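Local coordinates for protein nitrite oxidoreductase subunit A (PDB 7B04) that belongs to the molybdopterin oxidoreductase family and carries a molybdenum atom, two MD1 groups and an iron/sulfur cluster, at residues K519-N530 against N551-W562. Numbering follows the deposited sequence.
Sequences KPVAIHYGEGVN and NVGYFGSGSHTW. With MD1 (phosphoric acid 4-(2-amino-4-oxo-3,4,5,6,-tetrahydro-pteridin-6-yl)-2-hydroxy-3,4-dimercapto-but-3-en-yl ester guanylate ester), chain C.
H524 and W562 meet on one face of a parallel pair of strands, 521-525 and 558-561, the last two strands of a five-stranded parallel sheet in the molybdopterin oxidoreductase fold. The 20 residues linking the segments are largely helical, with helix 544-548 packing on I523 and S559, while strand 301-304 pairs with the far side of 521-525. The parallel ladder runs through I523 N to G558 O, H560 N to I523 O, Y525 N to H560 O and W562 N to Y525 O, so I523 and Y525 each bond, through N and O, the residues on either side of their partner.

W562 NE1 donates to H524 ND1 at 2.7 Å. The donor comes in at the imidazole edge, somewhat tilted from its plane, and the two five-membered rings lie rim to rim, planes 8° from parallel. The H524 and H560 side chains run side by side, pointing the same way, their rings oblique to each other; H560 CD2 sits 3.7 Å from H524 CE1.

The opposite face carries Y525, S559 and T561. At chi1 38°, CG of Y525 falls between its own N and carbonyl carbon, laying the ring across the neighbouring strand: H560 O stands 3.1 Å above the ring centre, T561 CB packs against CE2, and S559 OG lies at the edge in the ring plane. Y525 OH is hydrogen-bonded to H280 NE2, and S559 OG to Y542 O.

Past the strand end, G526 to V529 line the pocket of one MD1. G526 CA passes close to its phosphate oxygen O2B, which accepts from E527 N at 3.0 Å with an N-H...O angle of 151°.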
loop_
_atom_site.group_PDB
_atom_site.type_symbol
_atom_site.label_atom_id
_atom_site.label_comp_id
_atom_site.label_asym_id
_atom_site.label_seq_id
_atom_site.Cartn_x
_atom_site.Cartn_y
_atom_site.Cartn_z
ATOM N N LYS B 519 8.486 -18.543 26.770
ATOM C CA LYS B 519 8.945 -19.369 25.651
ATOM C C LYS B 519 7.745 -19.621 24.739
ATOM O O LYS B 519 6.644 -19.875 25.249
ATOM C CB LYS B 519 9.521 -20.697 26.162
ATOM C CG LYS B 519 10.984 -20.609 26.599
ATOM C CD LYS B 519 11.747 -21.894 26.304
ATOM C CE LYS B 519 13.183 -21.819 26.806
ATOM N NZ LYS B 519 14.010 -22.897 26.198
ATOM N N PRO B 520 7.900 -19.577 23.399
ATOM C CA PRO B 520 8.984 -19.068 22.560
ATOM C C PRO B 520 9.024 -17.561 22.475
ATOM O O PRO B 520 7.989 -16.886 22.496
ATOM C CB PRO B 520 8.637 -19.644 21.180
ATOM C CG PRO B 520 7.714 -20.792 21.449
ATOM C CD PRO B 520 6.890 -20.247 22.568
ATOM N N VAL B 521 10.240 -17.033 22.432
ATOM C CA VAL B 521 10.494 -15.610 22.259
ATOM C C VAL B 521 11.105 -15.438 20.875
ATOM O O VAL B 521 12.009 -16.197 20.494
ATOM C CB VAL B 521 11.431 -15.065 23.353
ATOM C CG1 VAL B 521 12.011 -13.707 22.958
ATOM C CG2 VAL B 521 10.705 -14.983 24.684
ATOM N N ALA B 522 10.611 -14.458 20.124
ATOM C CA ALA B 522 11.134 -14.187 18.794
ATOM C C ALA B 522 11.377 -12.697 18.636
ATOM O O ALA B 522 10.529 -11.874 19.000
ATOM C CB ALA B 522 10.172 -14.671 17.703
ATOM N N ILE B 523 12.551 -12.359 18.111
ATOM C CA ILE B 523 12.928 -10.985 17.813
ATOM C C ILE B 523 12.905 -10.828 16.303
ATOM O O ILE B 523 13.591 -11.566 15.584
ATOM C CB ILE B 523 14.309 -10.629 18.384
ATOM C CG1 ILE B 523 14.334 -10.871 19.890
ATOM C CG2 ILE B 523 14.644 -9.184 18.076
ATOM C CD1 ILE B 523 15.713 -10.824 20.500
ATOM N N HIS B 524 12.120 -9.874 15.822
ATOM C CA HIS B 524 11.994 -9.612 14.399
ATOM C C HIS B 524 12.466 -8.202 14.095
ATOM O O HIS B 524 12.163 -7.256 14.834
ATOM C CB HIS B 524 10.560 -9.817 13.923
ATOM C CG HIS B 524 10.146 -11.253 13.904
ATOM N ND1 HIS B 524 10.265 -12.053 12.790
ATOM C CD2 HIS B 524 9.668 -12.051 14.885
ATOM C CE1 HIS B 524 9.840 -13.271 13.074
ATOM N NE2 HIS B 524 9.472 -13.296 14.341
ATOM N N TYR B 525 13.204 -8.076 12.997
ATOM C CA TYR B 525 13.783 -6.805 12.604
ATOM C C TYR B 525 13.847 -6.720 11.094
ATOM O O TYR B 525 13.620 -7.698 10.380
ATOM C CB TYR B 525 15.187 -6.611 13.174
ATOM C CG TYR B 525 16.065 -7.832 13.215
ATOM C CD1 TYR B 525 15.963 -8.741 14.257
ATOM C CD2 TYR B 525 17.036 -8.051 12.245
ATOM C CE1 TYR B 525 16.771 -9.843 14.314
ATOM C CE2 TYR B 525 17.859 -9.160 12.300
ATOM C CZ TYR B 525 17.719 -10.049 13.335
ATOM O OH TYR B 525 18.536 -11.147 13.385
ATOM N N GLY B 526 14.163 -5.534 10.620
ATOM C CA GLY B 526 14.263 -5.273 9.198
ATOM C C GLY B 526 15.191 -4.122 8.947
ATOM O O GLY B 526 16.135 -3.882 9.706
ATOM N N GLU B 527 14.911 -3.396 7.878
ATOM C CA GLU B 527 15.772 -2.326 7.408
ATOM C C GLU B 527 15.508 -1.006 8.110
ATOM O O GLU B 527 16.117 0.006 7.752
ATOM C CB GLU B 527 15.633 -2.199 5.892
ATOM C CG GLU B 527 16.270 -3.384 5.178
ATOM C CD GLU B 527 15.453 -4.656 5.315
ATOM O OE1 GLU B 527 14.224 -4.593 5.133
ATOM O OE2 GLU B 527 16.035 -5.712 5.643
ATOM N N GLY B 528 14.600 -0.987 9.086
ATOM C CA GLY B 528 14.567 0.127 10.008
ATOM C C GLY B 528 15.820 0.218 10.845
ATOM O O GLY B 528 16.153 1.299 11.338
ATOM N N VAL B 529 16.529 -0.898 11.011
ATOM C CA VAL B 529 17.807 -0.915 11.709
ATOM C C VAL B 529 18.916 -1.384 10.774
ATOM O O VAL B 529 20.089 -1.052 10.977
ATOM C CB VAL B 529 17.731 -1.799 12.966
ATOM C CG1 VAL B 529 16.719 -1.231 13.945
ATOM C CG2 VAL B 529 17.366 -3.228 12.589
ATOM N N ASN B 530 18.560 -2.156 9.744
ATOM C CA ASN B 530 19.559 -2.616 8.784
ATOM C C ASN B 530 20.025 -1.521 7.835
ATOM O O ASN B 530 21.038 -1.710 7.154
ATOM C CB ASN B 530 19.023 -3.794 7.971
ATOM C CG ASN B 530 19.160 -5.115 8.698
ATOM O OD1 ASN B 530 20.036 -5.283 9.545
ATOM N ND2 ASN B 530 18.299 -6.067 8.360
ATOM N N ASN B 551 16.007 -19.870 22.622
ATOM C CA ASN B 551 14.908 -19.599 21.703
ATOM C C ASN B 551 15.384 -19.501 20.256
ATOM O O ASN B 551 14.926 -18.649 19.495
ATOM C CB ASN B 551 14.155 -18.340 22.120
ATOM C CG ASN B 551 13.518 -18.473 23.487
ATOM O OD1 ASN B 551 13.643 -17.586 24.333
ATOM N ND2 ASN B 551 12.825 -19.583 23.710
ATOM N N VAL B 552 16.342 -20.335 19.862
ATOM C CA VAL B 552 16.761 -20.430 18.468
ATOM C C VAL B 552 16.628 -21.881 18.025
ATOM O O VAL B 552 17.137 -22.787 18.693
ATOM C CB VAL B 552 18.202 -19.924 18.258
ATOM C CG1 VAL B 552 18.686 -20.253 16.852
ATOM C CG2 VAL B 552 18.279 -18.431 18.515
ATOM N N GLY B 553 15.945 -22.098 16.902
ATOM C CA GLY B 553 15.743 -23.425 16.362
ATOM C C GLY B 553 14.432 -24.082 16.734
ATOM O O GLY B 553 14.160 -25.193 16.258
ATOM N N TYR B 554 13.613 -23.439 17.563
ATOM C CA TYR B 554 12.332 -23.983 17.989
ATOM C C TYR B 554 11.201 -23.160 17.390
ATOM O O TYR B 554 11.317 -21.941 17.232
ATOM C CB TYR B 554 12.214 -23.990 19.515
ATOM C CG TYR B 554 13.349 -24.690 20.223
ATOM C CD1 TYR B 554 13.371 -26.074 20.339
ATOM C CD2 TYR B 554 14.397 -23.968 20.780
ATOM C CE1 TYR B 554 14.405 -26.720 20.989
ATOM C CE2 TYR B 554 15.437 -24.607 21.432
ATOM C CZ TYR B 554 15.434 -25.982 21.532
ATOM O OH TYR B 554 16.466 -26.621 22.179
ATOM N N PHE B 555 10.097 -23.838 17.073
ATOM C CA PHE B 555 8.969 -23.184 16.421
ATOM C C PHE B 555 8.467 -22.005 17.247
ATOM O O PHE B 555 8.273 -22.117 18.462
ATOM C CB PHE B 555 7.843 -24.191 16.191
ATOM C CG PHE B 555 8.186 -25.266 15.198
ATOM C CD1 PHE B 555 8.162 -25.004 13.838
ATOM C CD2 PHE B 555 8.531 -26.537 15.625
ATOM C CE1 PHE B 555 8.477 -25.990 12.921
ATOM C CE2 PHE B 555 8.846 -27.529 14.712
ATOM C CZ PHE B 555 8.819 -27.254 13.358
ATOM N N GLY B 556 8.264 -20.870 16.580
ATOM C CA GLY B 556 7.827 -19.655 17.233
ATOM C C GLY B 556 8.931 -18.820 17.841
ATOM O O GLY B 556 8.638 -17.786 18.455
ATOM N N SER B 557 10.182 -19.234 17.699
ATOM C CA SER B 557 11.322 -18.592 18.333
ATOM C C SER B 557 12.261 -18.043 17.258
ATOM O O SER B 557 11.936 -18.026 16.069
ATOM C CB SER B 557 12.031 -19.572 19.268
ATOM O OG SER B 557 12.683 -20.594 18.536
ATOM N N GLY B 558 13.409 -17.550 17.693
ATOM C CA GLY B 558 14.475 -17.144 16.802
ATOM C C GLY B 558 14.640 -15.636 16.759
ATOM O O GLY B 558 13.857 -14.868 17.319
ATOM N N SER B 559 15.699 -15.222 16.073
ATOM C CA SER B 559 15.947 -13.818 15.777
ATOM C C SER B 559 16.075 -13.686 14.267
ATOM O O SER B 559 16.983 -14.269 13.664
ATOM C CB SER B 559 17.200 -13.328 16.503
ATOM O OG SER B 559 17.518 -11.993 16.166
ATOM N N HIS B 560 15.171 -12.920 13.659
ATOM C CA HIS B 560 14.969 -12.960 12.219
ATOM C C HIS B 560 14.933 -11.561 11.626
ATOM O O HIS B 560 14.428 -10.622 12.248
ATOM C CB HIS B 560 13.673 -13.704 11.875
ATOM C CG HIS B 560 13.567 -15.052 12.515
ATOM N ND1 HIS B 560 14.345 -16.122 12.128
ATOM C CD2 HIS B 560 12.781 -15.502 13.522
ATOM C CE1 HIS B 560 14.043 -17.174 12.868
ATOM N NE2 HIS B 560 13.095 -16.825 13.720
ATOM N N THR B 561 15.470 -11.434 10.415
ATOM C CA THR B 561 15.377 -10.217 9.627
ATOM C C THR B 561 14.400 -10.421 8.475
ATOM O O THR B 561 14.186 -11.544 8.012
ATOM C CB THR B 561 16.746 -9.792 9.077
ATOM O OG1 THR B 561 16.644 -8.488 8.492
ATOM C CG2 THR B 561 17.233 -10.772 8.024
ATOM N N TRP B 562 13.798 -9.322 8.029
ATOM C CA TRP B 562 12.827 -9.354 6.947
ATOM C C TRP B 562 13.224 -8.360 5.873
ATOM O O TRP B 562 13.729 -7.273 6.171
ATOM C CB TRP B 562 11.421 -9.047 7.447
ATOM C CG TRP B 562 10.917 -10.092 8.360
ATOM C CD1 TRP B 562 10.755 -9.990 9.706
ATOM C CD2 TRP B 562 10.523 -11.422 8.005
ATOM N NE1 TRP B 562 10.274 -11.169 10.212
ATOM C CE2 TRP B 562 10.125 -12.067 9.188
ATOM C CE3 TRP B 562 10.465 -12.127 6.799
ATOM C CZ2 TRP B 562 9.674 -13.382 9.206
ATOM C CZ3 TRP B 562 10.017 -13.434 6.818
ATOM C CH2 TRP B 562 9.628 -14.047 8.014
HETATM P PB MD1 C . 11.097 -2.589 6.701
HETATM O O3B MD1 C . 11.954 -1.184 6.632
HETATM O O1B MD1 C . 9.900 -2.405 7.602
HETATM O O2B MD1 C . 11.977 -3.685 7.251
HETATM O O3A MD1 C . 10.599 -2.979 5.176
HETATM C C10 MD1 C . 11.528 -3.369 4.201
HETATM C C11 MD1 C . 10.865 -4.424 3.270
HETATM O O11 MD1 C . 9.322 -3.995 3.171
HETATM C C12 MD1 C . 11.565 -4.523 2.130
HETATM S S12 MD1 C . 13.375 -4.395 2.204
HETATM C C13 MD1 C . 11.006 -4.794 0.708
HETATM S S13 MD1 C . 12.233 -4.887 -0.626
HETATM C C14 MD1 C . 9.621 -4.917 0.342
HETATM N N15 MD1 C . 9.016 -3.454 0.599
HETATM C C16 MD1 C . 7.611 -3.437 0.627
HETATM C C15 MD1 C . 6.816 -2.336 0.019
HETATM O O14 MD1 C . 7.362 -1.433 -0.521
HETATM N N17 MD1 C . 5.331 -2.385 0.096
HETATM C C17 MD1 C . 4.624 -3.566 0.802
HETATM N N16 MD1 C . 3.176 -3.605 0.870
HETATM N N18 MD1 C . 5.430 -4.683 1.422
HETATM C C20 MD1 C . 6.869 -4.653 1.355
HETATM N N8 MD1 C . 7.667 -5.666 1.919
HETATM C C7 MD1 C . 8.866 -6.078 0.934
HETATM P PA MD1 C . 11.457 0.252 7.272
HETATM O O1A MD1 C . 12.265 1.355 6.637
HETATM O O2A MD1 C . 9.992 0.436 6.957
HETATM O "O5'" MD1 C . 11.673 0.303 8.905
HETATM C "C5'" MD1 C . 10.697 -0.244 9.740
HETATM C "C4'" MD1 C . 10.545 0.592 11.058
HETATM O "O4'" MD1 C . 11.910 0.783 11.793
HETATM C "C1'" MD1 C . 11.880 2.284 12.193
HETATM N N9 MD1 C . 13.244 2.821 12.438
HETATM C C4 MD1 C . 13.935 2.407 13.495
HETATM N N3 MD1 C . 13.615 1.433 14.577
HETATM C C2 MD1 C . 14.589 1.165 15.633
HETATM N N2 MD1 C . 14.275 0.216 16.685
HETATM N N1 MD1 C . 15.862 1.845 15.629
HETATM C C6 MD1 C . 16.161 2.779 14.588
HETATM O O6 MD1 C . 17.204 3.339 14.577
HETATM C C5 MD1 C . 15.133 3.054 13.484
HETATM N N7 MD1 C . 15.157 3.855 12.422
HETATM C C8 MD1 C . 13.988 3.721 11.765
HETATM C "C2'" MD1 C . 11.350 2.813 11.165
HETATM O "O2'" MD1 C . 10.838 4.141 11.473
HETATM C "C3'" MD1 C . 10.112 1.769 10.799
HETATM O "O3'" MD1 C . 8.959 2.051 11.644
#